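Local coordinates for protein acetylene hydratase Ahy (PDB 2E7Z) that hydrates acetylene to acetaldehyde, using a tungsten bis(molybdopterin guanine dinucleotide) cofactor and one [4Fe-4S] cluster in a reaction without net redox change, at residues 112-122 with 491-502. Numbering follows the deposited sequence.
Sequences QQSEYGTLRRF and EYYFIRELAVRM
Glu491 reaches from the first turn of helix 491-501 into the loop before helix 118-126, and its atoms can be followed outward. CB rests on Ser114 CB, 3.9 Å away. CG, set opposite the backbone N (chi1 -167°) on an extended chain, passes Gln112 OE1. The carboxylate then lies against the Gln112 amide, the two planes 27° apart, with Glu491 CD 3.0 Å from Gln112 OE1. At the tip, Glu491 OE1 touches Glu115 CG at 3.3 Å. The Glu115 carboxylate is turned nearly perpendicular to that of Glu491, and its OE1 accepts a nearly straight bond from Leu119 N. Glu491 OE2 and Gln112 NE2 both have hydrogen bonds elsewhere in the structure; the strongest polar partners of the two residues are Gln107 and Thr108. Replacing Glu491 with an alanine would probably leave a gap beside Gln112 and Glu115 and cost Gln107 one of its two carboxylate partners, leaving that of Glu115.

Farther along, contact is apolar: Ile495 CD1 meets Glu115 CB at 3.5 Å and also Leu119 CB, while its CG2 branch lies near Phe122 CB. The Phe122 ring reaches Leu498 CD2 through CZ (3.7 Å) and Ala499 through CD1 and CE1, with Met502 CG at its edge. Near the helix starts, Thr118 OG1 sits at the edge of the Tyr492 ring, 3.3 Å from CD1, while donating to Glu115 O. The axes of 118-122 and 491-501 approach to 10.0 Å at 19°, a nearly parallel helix pair next to strand 408-412; the loop leading into the first helix brings Gln112 to the molybdopterin guanine dinucleotide pocket of this DMSO reductase-family fold.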
loop_
_atom_site.group_PDB
_atom_site.type_symbol
_atom_site.label_atom_id
_atom_site.label_comp_id
_atom_site.label_asym_id
_atom_site.label_seq_id
_atom_site.Cartn_x
_atom_site.Cartn_y
_atom_site.Cartn_z
ATOM N N GLN A 112 5.964 -10.208 -4.527
ATOM C CA GLN A 112 6.939 -11.297 -4.589
ATOM C C GLN A 112 6.448 -12.563 -3.919
ATOM O O GLN A 112 6.609 -13.661 -4.430
ATOM C CB GLN A 112 8.228 -10.843 -3.914
ATOM C CG GLN A 112 8.872 -9.648 -4.619
ATOM C CD GLN A 112 9.999 -9.113 -3.799
ATOM O OE1 GLN A 112 11.150 -9.496 -3.989
ATOM N NE2 GLN A 112 9.676 -8.240 -2.851
ATOM N N GLN A 113 5.926 -12.396 -2.700
ATOM C CA GLN A 113 5.258 -13.485 -1.956
ATOM C C GLN A 113 6.167 -14.711 -1.929
ATOM O O GLN A 113 5.721 -15.842 -2.229
ATOM C CB GLN A 113 3.879 -13.766 -2.539
ATOM C CG GLN A 113 3.052 -12.524 -2.421
ATOM C CD GLN A 113 1.552 -12.757 -2.484
ATOM O OE1 GLN A 113 1.002 -13.680 -1.851
ATOM N NE2 GLN A 113 0.875 -11.888 -3.203
ATOM N N SER A 114 7.419 -14.474 -1.499
ATOM C CA SER A 114 8.448 -15.490 -1.578
ATOM C C SER A 114 9.393 -15.574 -0.391
ATOM O O SER A 114 10.168 -16.514 -0.348
ATOM C CB SER A 114 9.293 -15.290 -2.844
ATOM O OG SER A 114 8.514 -15.595 -3.990
ATOM N N GLU A 115 9.330 -14.649 0.582
ATOM C CA GLU A 115 10.351 -14.693 1.636
ATOM C C GLU A 115 9.831 -15.120 3.008
ATOM O O GLU A 115 10.634 -15.547 3.829
ATOM C CB GLU A 115 11.197 -13.415 1.698
ATOM C CG GLU A 115 10.470 -12.066 1.796
ATOM C CD GLU A 115 9.985 -11.659 3.179
ATOM O OE1 GLU A 115 10.444 -12.190 4.234
ATOM O OE2 GLU A 115 9.137 -10.726 3.236
ATOM N N TYR A 116 8.524 -15.018 3.273
ATOM C CA TYR A 116 7.904 -15.683 4.421
ATOM C C TYR A 116 8.480 -15.220 5.762
ATOM O O TYR A 116 8.412 -15.947 6.752
ATOM C CB TYR A 116 7.972 -17.207 4.295
ATOM C CG TYR A 116 7.265 -17.717 3.062
ATOM C CD1 TYR A 116 5.891 -17.895 3.062
ATOM C CD2 TYR A 116 7.967 -17.950 1.876
ATOM C CE1 TYR A 116 5.220 -18.341 1.927
ATOM C CE2 TYR A 116 7.308 -18.373 0.710
ATOM C CZ TYR A 116 5.921 -18.550 0.754
ATOM O OH TYR A 116 5.225 -18.962 -0.355
ATOM N N GLY A 117 8.990 -13.995 5.816
ATOM C CA GLY A 117 9.579 -13.439 7.048
ATOM C C GLY A 117 11.089 -13.419 7.069
ATOM O O GLY A 117 11.698 -12.816 7.985
ATOM N N THR A 118 11.723 -14.069 6.079
ATOM C CA THR A 118 13.168 -14.155 6.112
ATOM C C THR A 118 13.879 -12.844 5.768
ATOM O O THR A 118 15.049 -12.695 6.108
ATOM C CB THR A 118 13.708 -15.301 5.220
ATOM O OG1 THR A 118 13.349 -15.081 3.853
ATOM C CG2 THR A 118 13.173 -16.648 5.696
ATOM N N LEU A 119 13.178 -11.891 5.136
ATOM C CA LEU A 119 13.802 -10.617 4.874
ATOM C C LEU A 119 14.044 -9.836 6.158
ATOM O O LEU A 119 15.153 -9.413 6.410
ATOM C CB LEU A 119 12.988 -9.831 3.824
ATOM C CG LEU A 119 13.556 -8.480 3.372
ATOM C CD1 LEU A 119 13.281 -7.291 4.329
ATOM C CD2 LEU A 119 15.045 -8.542 2.965
ATOM N N ARG A 120 13.006 -9.671 6.976
ATOM C CA ARG A 120 13.241 -8.975 8.247
ATOM C C ARG A 120 14.123 -9.836 9.170
ATOM O O ARG A 120 14.877 -9.301 9.966
ATOM C CB ARG A 120 11.948 -8.587 8.972
ATOM C CG ARG A 120 11.136 -7.555 8.211
ATOM C CD ARG A 120 11.819 -6.194 8.034
ATOM N NE ARG A 120 12.069 -5.390 9.245
ATOM C CZ ARG A 120 11.178 -4.548 9.754
ATOM N NH1 ARG A 120 9.929 -4.483 9.291
ATOM N NH2 ARG A 120 11.540 -3.835 10.824
ATOM N N ARG A 121 14.034 -11.172 9.038
ATOM C CA ARG A 121 14.937 -12.065 9.764
ATOM C C ARG A 121 16.388 -11.668 9.509
ATOM O O ARG A 121 17.183 -11.460 10.433
ATOM C CB ARG A 121 14.648 -13.504 9.396
ATOM C CG ARG A 121 15.416 -14.571 10.174
ATOM C CD ARG A 121 14.989 -15.920 9.632
ATOM N NE ARG A 121 15.564 -17.054 10.363
ATOM C CZ ARG A 121 14.970 -17.677 11.391
ATOM N NH1 ARG A 121 13.770 -17.268 11.834
ATOM N NH2 ARG A 121 15.583 -18.708 11.998
ATOM N N PHE A 122 16.738 -11.562 8.235
ATOM C CA PHE A 122 18.070 -11.143 7.843
ATOM C C PHE A 122 18.442 -9.775 8.392
ATOM O O PHE A 122 19.519 -9.605 8.985
ATOM C CB PHE A 122 18.151 -11.136 6.297
ATOM C CG PHE A 122 19.401 -10.521 5.744
ATOM C CD1 PHE A 122 20.602 -11.221 5.770
ATOM C CD2 PHE A 122 19.378 -9.263 5.163
ATOM C CE1 PHE A 122 21.767 -10.657 5.301
ATOM C CE2 PHE A 122 20.545 -8.696 4.641
ATOM C CZ PHE A 122 21.737 -9.397 4.723
ATOM N N GLU A 491 13.043 -14.641 -4.255
ATOM C CA GLU A 491 13.516 -13.666 -3.295
ATOM C C GLU A 491 14.269 -14.337 -2.163
ATOM O O GLU A 491 15.220 -13.756 -1.629
ATOM C CB GLU A 491 12.318 -12.895 -2.745
ATOM C CG GLU A 491 12.699 -11.648 -1.975
ATOM C CD GLU A 491 11.475 -10.981 -1.354
ATOM O OE1 GLU A 491 10.368 -11.591 -1.441
ATOM O OE2 GLU A 491 11.605 -9.877 -0.770
ATOM N N TYR A 492 13.846 -15.548 -1.789
ATOM C CA TYR A 492 14.554 -16.248 -0.716
ATOM C C TYR A 492 15.936 -16.702 -1.126
ATOM O O TYR A 492 16.857 -16.656 -0.304
ATOM C CB TYR A 492 13.733 -17.427 -0.181
ATOM C CG TYR A 492 14.467 -18.140 0.955
ATOM C CD1 TYR A 492 14.833 -17.456 2.119
ATOM C CD2 TYR A 492 14.858 -19.475 0.837
ATOM C CE1 TYR A 492 15.547 -18.092 3.148
ATOM C CE2 TYR A 492 15.552 -20.111 1.877
ATOM C CZ TYR A 492 15.900 -19.417 3.002
ATOM O OH TYR A 492 16.609 -20.055 3.981
ATOM N N TYR A 493 16.088 -17.099 -2.396
ATOM C CA TYR A 493 17.419 -17.415 -2.897
ATOM C C TYR A 493 18.380 -16.248 -2.628
ATOM O O TYR A 493 19.450 -16.443 -2.061
ATOM C CB TYR A 493 17.359 -17.742 -4.379
ATOM C CG TYR A 493 18.693 -18.040 -4.968
ATOM C CD1 TYR A 493 19.240 -19.324 -4.894
ATOM C CD2 TYR A 493 19.439 -17.036 -5.591
ATOM C CE1 TYR A 493 20.490 -19.594 -5.447
ATOM C CE2 TYR A 493 20.695 -17.296 -6.104
ATOM C CZ TYR A 493 21.202 -18.579 -6.018
ATOM O OH TYR A 493 22.426 -18.876 -6.564
ATOM N N PHE A 494 18.002 -15.042 -3.047
ATOM C CA PHE A 494 18.814 -13.857 -2.806
ATOM C C PHE A 494 19.093 -13.690 -1.307
ATOM O O PHE A 494 20.249 -13.524 -0.912
ATOM C CB PHE A 494 18.106 -12.595 -3.369
ATOM C CG PHE A 494 18.719 -11.296 -2.906
ATOM C CD1 PHE A 494 20.035 -10.982 -3.184
ATOM C CD2 PHE A 494 17.995 -10.403 -2.111
ATOM C CE1 PHE A 494 20.617 -9.796 -2.753
ATOM C CE2 PHE A 494 18.583 -9.198 -1.672
ATOM C CZ PHE A 494 19.898 -8.902 -2.009
ATOM N N ILE A 495 18.048 -13.720 -0.485
ATOM C CA ILE A 495 18.246 -13.456 0.945
ATOM C C ILE A 495 19.169 -14.511 1.583
ATOM O O ILE A 495 20.092 -14.175 2.332
ATOM C CB ILE A 495 16.871 -13.431 1.696
ATOM C CG1 ILE A 495 16.088 -12.188 1.291
ATOM C CG2 ILE A 495 17.054 -13.461 3.234
ATOM C CD1 ILE A 495 14.557 -12.353 1.434
ATOM N N ARG A 496 18.919 -15.788 1.298
ATOM C CA ARG A 496 19.717 -16.835 1.916
ATOM C C ARG A 496 21.173 -16.761 1.477
ATOM O O ARG A 496 22.094 -16.925 2.282
ATOM C CB ARG A 496 19.174 -18.222 1.601
ATOM C CG ARG A 496 19.896 -19.280 2.432
ATOM C CD ARG A 496 19.538 -20.707 2.057
ATOM N NE ARG A 496 19.931 -21.566 3.190
ATOM C CZ ARG A 496 21.130 -22.124 3.370
ATOM N NH1 ARG A 496 22.083 -22.020 2.439
ATOM N NH2 ARG A 496 21.356 -22.842 4.472
ATOM N N GLU A 497 21.389 -16.560 0.183
ATOM C CA GLU A 497 22.759 -16.497 -0.335
ATOM C C GLU A 497 23.522 -15.337 0.306
ATOM O O GLU A 497 24.702 -15.456 0.641
ATOM C CB GLU A 497 22.754 -16.359 -1.857
ATOM C CG GLU A 497 22.295 -17.612 -2.580
ATOM C CD GLU A 497 23.297 -18.741 -2.504
ATOM O OE1 GLU A 497 24.515 -18.475 -2.542
ATOM O OE2 GLU A 497 22.854 -19.902 -2.438
ATOM N N LEU A 498 22.855 -14.209 0.498
ATOM C CA LEU A 498 23.501 -13.095 1.178
ATOM C C LEU A 498 23.723 -13.405 2.662
ATOM O O LEU A 498 24.795 -13.133 3.189
ATOM C CB LEU A 498 22.687 -11.803 0.978
ATOM C CG LEU A 498 23.293 -10.512 1.509
ATOM C CD1 LEU A 498 24.720 -10.240 1.001
ATOM C CD2 LEU A 498 22.378 -9.361 1.114
ATOM N N ALA A 499 22.717 -13.974 3.328
ATOM C CA ALA A 499 22.821 -14.318 4.747
ATOM C C ALA A 499 24.005 -15.232 4.992
ATOM O O ALA A 499 24.762 -15.028 5.938
ATOM C CB ALA A 499 21.552 -14.981 5.195
ATOM N N VAL A 500 24.180 -16.247 4.153
ATOM C CA VAL A 500 25.319 -17.153 4.319
ATOM C C VAL A 500 26.642 -16.383 4.260
ATOM O O VAL A 500 27.511 -16.552 5.127
ATOM C CB VAL A 500 25.267 -18.303 3.290
ATOM C CG1 VAL A 500 26.574 -19.107 3.285
ATOM C CG2 VAL A 500 24.051 -19.215 3.552
ATOM N N ARG A 501 26.770 -15.491 3.284
ATOM C CA ARG A 501 28.003 -14.710 3.131
ATOM C C ARG A 501 28.239 -13.718 4.252
ATOM O O ARG A 501 29.373 -13.329 4.505
ATOM C CB ARG A 501 28.026 -14.003 1.777
ATOM C CG ARG A 501 28.132 -14.960 0.592
ATOM C CD ARG A 501 27.758 -14.247 -0.705
ATOM N NE ARG A 501 28.070 -15.008 -1.911
ATOM C CZ ARG A 501 27.341 -16.020 -2.378
ATOM N NH1 ARG A 501 26.225 -16.423 -1.741
ATOM N NH2 ARG A 501 27.724 -16.621 -3.491
ATOM N N MET A 502 27.170 -13.304 4.910
ATOM C CA MET A 502 27.260 -12.388 6.047
ATOM C C MET A 502 27.479 -13.122 7.368
ATOM O O MET A 502 27.489 -12.488 8.421
ATOM C CB MET A 502 25.996 -11.496 6.127
ATOM C CG MET A 502 25.773 -10.614 4.860
ATOM S SD MET A 502 27.173 -9.539 4.420
ATOM C CE MET A 502 27.080 -8.293 5.743
#